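Local coordinates for starvation-induced DNA protecting protein (Mycobacterium smegmatis, PDB 1VEI), which protects DNA from oxidative damage during starvation by oxidising Fe(2+) with hydrogen peroxide and storing the ferric mineral inside a hollow shell of twelve subunits, at the interface of chains A and B and the interface of chains A and C. Numbering follows the deposited sequence. Chains: chain A/B/C, starvation-induced DNA protecting protein.

Three patches join chain A to two neighbours in the Dps dodecamer. Contact 1, with chain B, and contact 3, with chain C, have C-alpha centres about 8 Å apart and share A:Glu157, A:Ser158 and A:Gly161, so one stretch of the chain A tail touches two subunits and brings three chains together. Contact 2, also with chain C, lies about 15 Å from contact 3 and about 19 Å from contact 1, on helices 102-127 and 132-154 of chain A. Contacts 2 and 3 take up consecutive parts of the chain C N-terminal segment, residues 5-9 and 1-4, which thus runs along chain A and ties neighbouring subunits of the shell.

Contact 1: the interface of chains A and B. Residues chain A 157-161; chain B 43, 99-101.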
ATOM      1  N   GLU A 157      -4.757 -34.862 -15.199  1.00 81.94           N
ATOM      2  CA  GLU A 157      -4.660 -36.071 -14.385  1.00 81.94           C
ATOM      3  C   GLU A 157      -5.897 -36.956 -14.358  1.00 81.94           C
ATOM      4  O   GLU A 157      -7.029 -36.470 -14.433  1.00 81.94           O
ATOM      5  CB  GLU A 157      -4.292 -35.732 -12.946  1.00 74.63           C
ATOM      6  CG  GLU A 157      -2.826 -35.512 -12.705  1.00 74.63           C
ATOM      7  CD  GLU A 157      -2.478 -35.694 -11.248  1.00 74.63           C
ATOM      8  OE1 GLU A 157      -2.659 -36.826 -10.742  1.00 74.63           O
ATOM      9  OE2 GLU A 157      -2.032 -34.711 -10.608  1.00 74.63           O
ATOM     10  N   SER A 158      -5.651 -38.259 -14.221  1.00 81.25           N
ATOM     11  CA  SER A 158      -6.696 -39.282 -14.178  1.00 81.25           C
ATOM     12  C   SER A 158      -7.236 -39.492 -12.767  1.00 81.25           C
ATOM     13  O   SER A 158      -6.494 -39.420 -11.786  1.00 81.25           O
ATOM     14  CB  SER A 158      -6.152 -40.607 -14.725  1.00127.57           C
ATOM     15  OG  SER A 158      -7.127 -41.631 -14.668  1.00127.57           O
ATOM     16  N   ALA A 159      -8.536 -39.761 -12.696  1.00 93.26           N
ATOM     17  CA  ALA A 159      -9.272 -39.991 -11.451  1.00 93.26           C
ATOM     18  C   ALA A 159      -8.432 -40.204 -10.189  1.00 93.26           C
ATOM     19  O   ALA A 159      -8.709 -39.625  -9.141  1.00 93.26           O
ATOM     20  CB  ALA A 159     -10.229 -41.165 -11.642  1.00100.09           C
ATOM     21  N   GLY A 160      -7.418 -41.049 -10.281  1.00102.64           N
ATOM     22  CA  GLY A 160      -6.575 -41.301  -9.129  1.00102.64           C
ATOM     23  C   GLY A 160      -5.266 -41.825  -9.655  1.00102.64           C
ATOM     24  O   GLY A 160      -4.307 -42.037  -8.910  1.00102.64           O
ATOM     25  N   GLY A 161      -5.246 -42.042 -10.964  1.00 84.34           N
ATOM     26  CA  GLY A 161      -4.054 -42.531 -11.616  1.00 84.34           C
ATOM     27  C   GLY A 161      -3.239 -41.354 -12.110  1.00 84.34           C
ATOM     28  O   GLY A 161      -2.602 -40.654 -11.317  1.00 84.34           O
TER
ATOM     29  N   VAL B  43      -7.884 -32.928  -8.591  1.00 61.82           N
ATOM     30  CA  VAL B  43      -7.553 -33.078 -10.008  1.00 61.82           C
ATOM     31  C   VAL B  43      -8.829 -32.862 -10.802  1.00 61.82           C
ATOM     32  O   VAL B  43      -9.933 -33.075 -10.288  1.00 61.82           O
ATOM     33  CB  VAL B  43      -6.993 -34.498 -10.341  1.00 37.53           C
ATOM     34  CG1 VAL B  43      -5.720 -34.755  -9.559  1.00 37.53           C
ATOM     35  CG2 VAL B  43      -8.047 -35.571 -10.039  1.00 37.53           C
ATOM     36  N   ARG B  99      -5.890 -38.290  -3.523  1.00 58.24           N
ATOM     37  CA  ARG B  99      -5.941 -37.788  -4.892  1.00 58.24           C
ATOM     38  C   ARG B  99      -7.269 -38.155  -5.543  1.00 58.24           C
ATOM     39  O   ARG B  99      -7.626 -39.324  -5.607  1.00 58.24           O
ATOM     40  CB  ARG B  99      -4.809 -38.357  -5.734  1.00 60.90           C
ATOM     41  CG  ARG B  99      -5.054 -38.178  -7.220  1.00 60.90           C
ATOM     42  CD  ARG B  99      -4.080 -38.991  -8.027  1.00 60.90           C
ATOM     43  NE  ARG B  99      -2.851 -38.260  -8.304  1.00 60.90           N
ATOM     44  CZ  ARG B  99      -1.637 -38.797  -8.256  1.00 60.90           C
ATOM     45  NH1 ARG B  99      -1.483 -40.077  -7.930  1.00 60.90           N
ATOM     46  NH2 ARG B  99      -0.577 -38.055  -8.547  1.00 60.90           N
ATOM     47  N   ASP B 100      -8.007 -37.156  -6.017  1.00 80.31           N
ATOM     48  CA  ASP B 100      -9.289 -37.418  -6.654  1.00 80.31           C
ATOM     49  C   ASP B 100      -9.951 -36.150  -7.181  1.00 80.31           C
ATOM     50  O   ASP B 100      -9.672 -35.050  -6.711  1.00 80.31           O
ATOM     51  CB  ASP B 100     -10.232 -38.096  -5.670  1.00 91.79           C
ATOM     52  CG  ASP B 100     -11.353 -38.824  -6.366  1.00 91.79           C
ATOM     53  OD1 ASP B 100     -11.866 -38.310  -7.378  1.00 91.79           O
ATOM     54  OD2 ASP B 100     -11.726 -39.913  -5.896  1.00 91.79           O
ATOM     55  N   THR B 101     -10.845 -36.320  -8.148  1.00 66.13           N
ATOM     56  CA  THR B 101     -11.547 -35.204  -8.764  1.00 66.13           C
ATOM     57  C   THR B 101     -12.148 -34.215  -7.773  1.00 66.13           C
ATOM     58  O   THR B 101     -12.447 -34.547  -6.614  1.00 66.13           O
ATOM     59  CB  THR B 101     -12.686 -35.685  -9.687  1.00 40.88           C
ATOM     60  OG1 THR B 101     -13.787 -36.153  -8.889  1.00 40.88           O
ATOM     61  CG2 THR B 101     -12.183 -36.798 -10.620  1.00 40.88           C
TER
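A salt bridge joins two subunits of this Dps-family, ferritin-like shell: the carboxylate oxygen OE1 of A:Glu157 lies 2.8 Å from the guanidinium nitrogen NE of B:Arg99. The N-H of NE points elsewhere, so the pair is held by charge and not by a hydrogen bond. The two side chains cross at about a right angle, with carboxylate and guanidinium planes turned 76° apart, and NH2 of B:Arg99 is 3.3 Å from the same OE1. On one face of the guanidinium, toward its rim, the carbonyl oxygen O of A:Gly161 sits 3.5 Å above the plane; its partial negative charge may add to the favourable field around the arginine. The aliphatic part of B:Arg99 packs on the backbone of the same tail, its CD 3.6 Å from CA of A:Gly160. B:Val43, in strand 42-43, meets the glutamate crosswise, with methyl CG1 3.8 Å from the carboxylate carbon CD of A:Glu157. Two side-chain shapes set up the meeting. A:Glu157 runs extended beyond CG, whereas B:Arg99 starts with CG anti to its backbone N (chi1 164°) and bends at chi3 (-88°). Further along, the tail of chain A abuts the start of strand 100-101, where the carbonyl oxygen O of A:Ala159 comes 3.4 Å from CA of B:Asp100. B:Thr101, the other residue of that strand, borders the contact.

Contact 2: the interface of chains A and C. Residues chain A 114, 117-118, 121, 146, 149, 153; chain C 5-9, 71, 133.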
ATOM      1  N   ASN A 114       8.006 -30.327 -20.873  1.00 49.09           N
ATOM      2  CA  ASN A 114       8.864 -31.502 -20.782  1.00 49.09           C
ATOM      3  C   ASN A 114      10.194 -31.158 -21.432  1.00 49.09           C
ATOM      4  O   ASN A 114      11.253 -31.543 -20.941  1.00 49.09           O
ATOM      5  CB  ASN A 114       8.232 -32.696 -21.491  1.00 59.69           C
ATOM      6  CG  ASN A 114       7.217 -33.405 -20.630  1.00 59.69           C
ATOM      7  OD1 ASN A 114       7.492 -33.717 -19.474  1.00 59.69           O
ATOM      8  ND2 ASN A 114       6.039 -33.674 -21.186  1.00 59.69           N
ATOM      9  N   ILE A 117      12.076 -28.277 -18.976  1.00 60.91           N
ATOM     10  CA  ILE A 117      12.495 -28.835 -17.700  1.00 60.91           C
ATOM     11  C   ILE A 117      13.597 -29.877 -17.818  1.00 60.91           C
ATOM     12  O   ILE A 117      14.421 -30.024 -16.908  1.00 60.91           O
ATOM     13  CB  ILE A 117      11.290 -29.462 -16.976  1.00 47.25           C
ATOM     14  CG1 ILE A 117      10.321 -28.354 -16.582  1.00 47.25           C
ATOM     15  CG2 ILE A 117      11.745 -30.265 -15.765  1.00 47.25           C
ATOM     16  CD1 ILE A 117       9.008 -28.857 -16.060  1.00 47.25           C
ATOM     17  N   GLU A 118      13.617 -30.602 -18.934  1.00 67.46           N
ATOM     18  CA  GLU A 118      14.617 -31.645 -19.140  1.00 67.46           C
ATOM     19  C   GLU A 118      15.986 -31.063 -19.502  1.00 67.46           C
ATOM     20  O   GLU A 118      17.023 -31.588 -19.097  1.00 67.46           O
ATOM     21  CB  GLU A 118      14.130 -32.603 -20.222  1.00144.23           C
ATOM     22  CG  GLU A 118      14.758 -33.973 -20.164  1.00144.23           C
ATOM     23  CD  GLU A 118      13.899 -35.013 -20.846  1.00144.23           C
ATOM     24  OE1 GLU A 118      13.574 -34.828 -22.037  1.00144.23           O
ATOM     25  OE2 GLU A 118      13.545 -36.014 -20.188  1.00144.23           O
ATOM     26  N   ARG A 121      17.391 -29.152 -16.364  1.00 61.02           N
ATOM     27  CA  ARG A 121      17.889 -30.187 -15.463  1.00 61.02           C
ATOM     28  C   ARG A 121      19.316 -30.540 -15.868  1.00 61.02           C
ATOM     29  O   ARG A 121      20.211 -30.653 -15.031  1.00 61.02           O
ATOM     30  CB  ARG A 121      17.012 -31.429 -15.590  1.00 63.18           C
ATOM     31  CG  ARG A 121      15.735 -31.405 -14.772  1.00 63.18           C
ATOM     32  CD  ARG A 121      16.032 -31.854 -13.352  1.00 63.18           C
ATOM     33  NE  ARG A 121      14.843 -31.954 -12.517  1.00 63.18           N
ATOM     34  CZ  ARG A 121      14.860 -32.393 -11.262  1.00 63.18           C
ATOM     35  NH1 ARG A 121      16.003 -32.774 -10.709  1.00 63.18           N
ATOM     36  NH2 ARG A 121      13.743 -32.440 -10.550  1.00 63.18           N
ATOM     37  N   GLU A 146       8.954 -26.499 -12.842  1.00 44.24           N
ATOM     38  CA  GLU A 146       8.409 -27.805 -12.535  1.00 44.24           C
ATOM     39  C   GLU A 146       7.061 -27.710 -11.854  1.00 44.24           C
ATOM     40  O   GLU A 146       6.172 -28.536 -12.110  1.00 44.24           O
ATOM     41  CB  GLU A 146       9.390 -28.578 -11.661  1.00 52.63           C
ATOM     42  CG  GLU A 146      10.315 -29.465 -12.462  1.00 52.63           C
ATOM     43  CD  GLU A 146      11.613 -29.752 -11.754  1.00 52.63           C
ATOM     44  OE1 GLU A 146      11.593 -30.007 -10.528  1.00 52.63           O
ATOM     45  OE2 GLU A 146      12.656 -29.728 -12.435  1.00 52.63           O
ATOM     46  N   GLN A 149       4.201 -26.934 -14.299  1.00 60.89           N
ATOM     47  CA  GLN A 149       3.833 -28.082 -15.114  1.00 60.89           C
ATOM     48  C   GLN A 149       2.785 -28.889 -14.370  1.00 60.89           C
ATOM     49  O   GLN A 149       1.780 -29.317 -14.942  1.00 60.89           O
ATOM     50  CB  GLN A 149       5.047 -28.955 -15.380  1.00 58.96           C
ATOM     51  CG  GLN A 149       4.798 -30.024 -16.419  1.00 58.96           C
ATOM     52  CD  GLN A 149       6.019 -30.865 -16.665  1.00 58.96           C
ATOM     53  OE1 GLN A 149       6.154 -31.474 -17.712  1.00 58.96           O
ATOM     54  NE2 GLN A 149       6.915 -30.909 -15.693  1.00 58.96           N
ATOM     55  N   ARG A 153      -0.622 -30.344 -15.566  1.00 49.78           N
ATOM     56  CA  ARG A 153      -0.926 -31.770 -15.518  1.00 49.78           C
ATOM     57  C   ARG A 153      -2.132 -32.070 -14.658  1.00 49.78           C
ATOM     58  O   ARG A 153      -3.036 -32.776 -15.085  1.00 49.78           O
ATOM     59  CB  ARG A 153       0.269 -32.554 -15.000  1.00 48.26           C
ATOM     60  CG  ARG A 153       1.371 -32.674 -16.009  1.00 48.26           C
ATOM     61  CD  ARG A 153       2.552 -33.406 -15.422  1.00 48.26           C
ATOM     62  NE  ARG A 153       3.623 -33.582 -16.398  1.00 48.26           N
ATOM     63  CZ  ARG A 153       4.821 -34.068 -16.092  1.00 48.26           C
ATOM     64  NH1 ARG A 153       5.085 -34.420 -14.838  1.00 48.26           N
ATOM     65  NH2 ARG A 153       5.752 -34.207 -17.025  1.00 48.26           N
TER
ATOM     66  N   THR C   5       5.790 -37.973 -13.416  1.00 63.61           N
ATOM     67  CA  THR C   5       6.828 -37.440 -12.541  1.00 63.61           C
ATOM     68  C   THR C   5       7.574 -36.311 -13.275  1.00 63.61           C
ATOM     69  O   THR C   5       7.253 -35.978 -14.418  1.00 63.61           O
ATOM     70  CB  THR C   5       7.832 -38.560 -12.106  1.00 58.23           C
ATOM     71  OG1 THR C   5       8.276 -38.310 -10.769  1.00 58.23           O
ATOM     72  CG2 THR C   5       9.063 -38.604 -13.033  1.00 58.23           C
ATOM     73  N   ILE C   6       8.564 -35.728 -12.609  1.00 70.43           N
ATOM     74  CA  ILE C   6       9.362 -34.646 -13.170  1.00 70.43           C
ATOM     75  C   ILE C   6      10.220 -35.094 -14.356  1.00 70.43           C
ATOM     76  O   ILE C   6      10.854 -36.150 -14.316  1.00 70.43           O
ATOM     77  CB  ILE C   6      10.276 -34.038 -12.073  1.00 53.81           C
ATOM     78  CG1 ILE C   6       9.418 -33.260 -11.079  1.00 53.81           C
ATOM     79  CG2 ILE C   6      11.357 -33.155 -12.688  1.00 53.81           C
ATOM     80  CD1 ILE C   6      10.199 -32.639  -9.966  1.00 53.81           C
ATOM     81  N   PRO C   7      10.233 -34.295 -15.438  1.00 91.01           N
ATOM     82  CA  PRO C   7      11.019 -34.603 -16.638  1.00 91.01           C
ATOM     83  C   PRO C   7      12.499 -34.751 -16.295  1.00 91.01           C
ATOM     84  O   PRO C   7      13.117 -33.824 -15.769  1.00 91.01           O
ATOM     85  CB  PRO C   7      10.756 -33.397 -17.539  1.00 76.66           C
ATOM     86  CG  PRO C   7       9.364 -33.014 -17.174  1.00 76.66           C
ATOM     87  CD  PRO C   7       9.377 -33.117 -15.663  1.00 76.66           C
ATOM     88  N   GLY C   8      13.064 -35.916 -16.596  1.00 87.72           N
ATOM     89  CA  GLY C   8      14.464 -36.152 -16.303  1.00 87.72           C
ATOM     90  C   GLY C   8      14.693 -36.686 -14.898  1.00 87.72           C
ATOM     91  O   GLY C   8      15.724 -36.417 -14.283  1.00 87.72           O
ATOM     92  N   LEU C   9      13.725 -37.436 -14.380  1.00 88.66           N
ATOM     93  CA  LEU C   9      13.844 -38.016 -13.048  1.00 88.66           C
ATOM     94  C   LEU C   9      13.317 -39.445 -13.077  1.00 88.66           C
ATOM     95  O   LEU C   9      12.216 -39.704 -13.575  1.00 88.66           O
ATOM     96  CB  LEU C   9      13.046 -37.205 -12.025  1.00 54.38           C
ATOM     97  CG  LEU C   9      13.728 -36.784 -10.717  1.00 54.38           C
ATOM     98  CD1 LEU C   9      12.731 -36.904  -9.577  1.00 54.38           C
ATOM     99  CD2 LEU C   9      14.929 -37.654 -10.436  1.00 54.38           C
ATOM    100  N   ARG C  71       5.283 -30.138  -3.751  1.00 50.19           N
ATOM    101  CA  ARG C  71       6.465 -30.678  -4.397  1.00 50.19           C
ATOM    102  C   ARG C  71       6.226 -32.177  -4.550  1.00 50.19           C
ATOM    103  O   ARG C  71       6.554 -32.769  -5.580  1.00 50.19           O
ATOM    104  CB  ARG C  71       7.710 -30.414  -3.550  1.00 55.35           C
ATOM    105  CG  ARG C  71       9.023 -30.859  -4.197  1.00 55.35           C
ATOM    106  CD  ARG C  71       9.264 -30.196  -5.550  1.00 55.35           C
ATOM    107  NE  ARG C  71      10.430 -30.751  -6.236  1.00 55.35           N
ATOM    108  CZ  ARG C  71      10.817 -30.404  -7.460  1.00 55.35           C
ATOM    109  NH1 ARG C  71      10.133 -29.498  -8.142  1.00 55.35           N
ATOM    110  NH2 ARG C  71      11.886 -30.965  -8.004  1.00 55.35           N
ATOM    111  N   VAL C 133      16.854 -29.965  -6.742  1.00 50.61           N
ATOM    112  CA  VAL C 133      15.794 -28.996  -6.513  1.00 50.61           C
ATOM    113  C   VAL C 133      15.155 -29.246  -5.141  1.00 50.61           C
ATOM    114  O   VAL C 133      15.103 -28.344  -4.304  1.00 50.61           O
ATOM    115  CB  VAL C 133      14.712 -29.086  -7.623  1.00 52.20           C
ATOM    116  CG1 VAL C 133      13.497 -28.264  -7.237  1.00 52.20           C
ATOM    117  CG2 VAL C 133      15.277 -28.587  -8.956  1.00 52.20           C
TER
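The guanidinium of C:Arg71 has CD1 of C:Ile6 on one face and CG1 of C:Val133 on the other, both toward the rim, while OE1 of A:Glu146 lies at its edge, in plane. In this salt bridge the arginine grips the carboxylate oxygen end-on with two hydrogen bonds, from NH1 at 2.8 Å and from NH2 at 2.7 Å to A:Glu146 OE1. The NH1 bond uses the anti lone pair; NH2 comes nearly along the C-O axis. A:Arg121 forms a second salt bridge within chain A, NE to OE2 of A:Glu146 at 3.1 Å, with weak hydrogen-bond geometry. The shared carboxylate probably stays ionised and offsets repulsion between the guanidinium tips, which point at each other, planes 27° apart. Bends at chi2 of A:Arg121 (-84°) and C:Arg71 (58°) turn both groups toward the glutamate. C:Ile6 crosses this cluster, placing CG2 3.5 Å from CD of A:Glu146 and CD1 at the in-plane edge of A:Arg121. In this Dps subunit interface, the chain C N-terminal segment lies against helices 102-127 and 132-154 of chain A. C:Pro7 buries 99 Å² there, its ring between A:Asn114, A:Ile117 and A:Gln149; CG2 of A:Ile117 is 3.7 Å from the proline CD. CD of A:Gln149 lies over one face of the A:Arg153 guanidinium, toward its rim. Extended from CG to NE, A:Arg153 donates from NH1 to the carbonyl O of C:Thr5 at 2.7 Å, from above the carbonyl plane.

Contact 3: the interface of chains A and C. Residues chain A 157-158, 161-163, 166; chain C 1-4.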
ATOM      1  N   GLU A 157      -4.757 -34.862 -15.199  1.00 81.94           N
ATOM      2  CA  GLU A 157      -4.660 -36.071 -14.385  1.00 81.94           C
ATOM      3  C   GLU A 157      -5.897 -36.956 -14.358  1.00 81.94           C
ATOM      4  O   GLU A 157      -7.029 -36.470 -14.433  1.00 81.94           O
ATOM      5  CB  GLU A 157      -4.292 -35.732 -12.946  1.00 74.63           C
ATOM      6  CG  GLU A 157      -2.826 -35.512 -12.705  1.00 74.63           C
ATOM      7  CD  GLU A 157      -2.478 -35.694 -11.248  1.00 74.63           C
ATOM      8  OE1 GLU A 157      -2.659 -36.826 -10.742  1.00 74.63           O
ATOM      9  OE2 GLU A 157      -2.032 -34.711 -10.608  1.00 74.63           O
ATOM     10  N   SER A 158      -5.651 -38.259 -14.221  1.00 81.25           N
ATOM     11  CA  SER A 158      -6.696 -39.282 -14.178  1.00 81.25           C
ATOM     12  C   SER A 158      -7.236 -39.492 -12.767  1.00 81.25           C
ATOM     13  O   SER A 158      -6.494 -39.420 -11.786  1.00 81.25           O
ATOM     14  CB  SER A 158      -6.152 -40.607 -14.725  1.00127.57           C
ATOM     15  OG  SER A 158      -7.127 -41.631 -14.668  1.00127.57           O
ATOM     16  N   GLY A 161      -5.246 -42.042 -10.964  1.00 84.34           N
ATOM     17  CA  GLY A 161      -4.054 -42.531 -11.616  1.00 84.34           C
ATOM     18  C   GLY A 161      -3.239 -41.354 -12.110  1.00 84.34           C
ATOM     19  O   GLY A 161      -2.602 -40.654 -11.317  1.00 84.34           O
ATOM     20  N   GLN A 162      -3.259 -41.117 -13.418  1.00123.76           N
ATOM     21  CA  GLN A 162      -2.495 -40.011 -13.959  1.00123.76           C
ATOM     22  C   GLN A 162      -2.755 -39.662 -15.422  1.00123.76           C
ATOM     23  O   GLN A 162      -3.437 -40.379 -16.152  1.00123.76           O
ATOM     24  CB  GLN A 162      -1.012 -40.269 -13.740  1.00 74.15           C
ATOM     25  N   LEU A 163      -2.184 -38.523 -15.805  1.00138.99           N
ATOM     26  CA  LEU A 163      -2.249 -37.924 -17.133  1.00138.99           C
ATOM     27  C   LEU A 163      -3.079 -38.549 -18.241  1.00138.99           C
ATOM     28  O   LEU A 163      -3.058 -39.757 -18.464  1.00138.99           O
ATOM     29  CB  LEU A 163      -0.825 -37.710 -17.654  1.00 93.47           C
ATOM     30  CG  LEU A 163      -0.104 -36.428 -17.221  1.00 93.47           C
ATOM     31  CD1 LEU A 163      -0.354 -36.152 -15.753  1.00 93.47           C
ATOM     32  CD2 LEU A 163       1.383 -36.567 -17.498  1.00 93.47           C
ATOM     33  N   GLU A 166      -2.027 -39.128 -22.833  1.00147.94           N
ATOM     34  CA  GLU A 166      -0.801 -39.803 -22.407  1.00147.94           C
ATOM     35  C   GLU A 166       0.321 -39.883 -23.437  1.00147.94           C
ATOM     36  O   GLU A 166       0.085 -40.163 -24.614  1.00147.94           O
ATOM     37  CB  GLU A 166      -1.139 -41.217 -21.927  1.00124.90           C
ATOM     38  CG  GLU A 166      -1.990 -41.259 -20.669  1.00124.90           C
ATOM     39  CD  GLU A 166      -2.569 -42.634 -20.396  1.00124.90           C
ATOM     40  OE1 GLU A 166      -1.797 -43.612 -20.390  1.00124.90           O
ATOM     41  OE2 GLU A 166      -3.796 -42.736 -20.181  1.00124.90           O
TER
ATOM     42  N   MET C   1      -3.933 -45.354 -17.207  1.00147.94           N
ATOM     43  CA  MET C   1      -3.563 -44.268 -16.256  1.00147.94           C
ATOM     44  C   MET C   1      -2.049 -44.293 -15.991  1.00147.94           C
ATOM     45  O   MET C   1      -1.591 -44.791 -14.961  1.00147.94           O
ATOM     46  CB  MET C   1      -4.343 -44.441 -14.943  1.00 76.80           C
ATOM     47  N   THR C   2      -1.282 -43.741 -16.929  1.00147.94           N
ATOM     48  CA  THR C   2       0.177 -43.693 -16.829  1.00147.94           C
ATOM     49  C   THR C   2       0.666 -42.729 -15.747  1.00147.94           C
ATOM     50  O   THR C   2       0.489 -41.519 -15.853  1.00147.94           O
ATOM     51  CB  THR C   2       0.780 -43.304 -18.184  1.00133.92           C
ATOM     52  N   SER C   3       1.293 -43.277 -14.711  1.00147.94           N
ATOM     53  CA  SER C   3       1.822 -42.478 -13.605  1.00147.94           C
ATOM     54  C   SER C   3       2.899 -41.531 -14.128  1.00147.94           C
ATOM     55  O   SER C   3       3.708 -41.914 -14.974  1.00147.94           O
ATOM     56  CB  SER C   3       2.408 -43.395 -12.525  1.00 94.99           C
ATOM     57  OG  SER C   3       2.846 -42.645 -11.401  1.00 94.99           O
ATOM     58  N   PHE C   4       2.910 -40.299 -13.622  1.00113.14           N
ATOM     59  CA  PHE C   4       3.874 -39.296 -14.070  1.00113.14           C
ATOM     60  C   PHE C   4       4.890 -38.867 -13.012  1.00113.14           C
ATOM     61  O   PHE C   4       4.860 -39.324 -11.870  1.00113.14           O
ATOM     62  CB  PHE C   4       3.120 -38.063 -14.578  1.00 88.49           C
ATOM     63  CG  PHE C   4       2.471 -37.258 -13.485  1.00 88.49           C
ATOM     64  CD1 PHE C   4       3.177 -36.254 -12.823  1.00 88.49           C
ATOM     65  CD2 PHE C   4       1.164 -37.521 -13.098  1.00 88.49           C
ATOM     66  CE1 PHE C   4       2.590 -35.528 -11.794  1.00 88.49           C
ATOM     67  CE2 PHE C   4       0.570 -36.797 -12.068  1.00 88.49           C
ATOM     68  CZ  PHE C   4       1.285 -35.799 -11.416  1.00 88.49           C
TER
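The N-terminal segment of chain C, residues 1-4, meets the C-terminal tail of chain A, which follows helix 132-154, and both are loop. C:Phe4 brings the aromatic ring of the contact. Its ring leaves the backbone with CG between N and the carbonyl carbon, the crowded position (chi1 72°), and turns one edge toward chain A. At that edge, in plane, lie OE1 of A:Glu157 and CB of A:Gln162, the latter 3.6 Å from CD2 of C:Phe4. The side chains of A:Glu157 and C:Phe4 cross at about a right angle, carboxylate and ring planes 72° apart, and OE1 of A:Glu157 is 3.5 Å from ring atom CE2 of C:Phe4, so a carboxylate may gain from the positive ring edge. Across the ring's base, A:Leu163 comes in crosswise: its CD1 is 3.4 Å from CD2 of C:Phe4, and its CD2 is 3.7 Å from CB of C:Phe4. Earlier in the segment, CB of C:Met1 rests 3.8 Å from CA of A:Gly161. A:Glu166, extended beyond CG, reaches C:Thr2 with OE1 3.4 Å from the threonine CB. The side chains of A:Gln162, C:Met1 and C:Thr2 are incompletely modelled, and the contact here is one of packing. The patch sits beyond the helical body of chain A, where its tail runs alongside the chain C N-terminus.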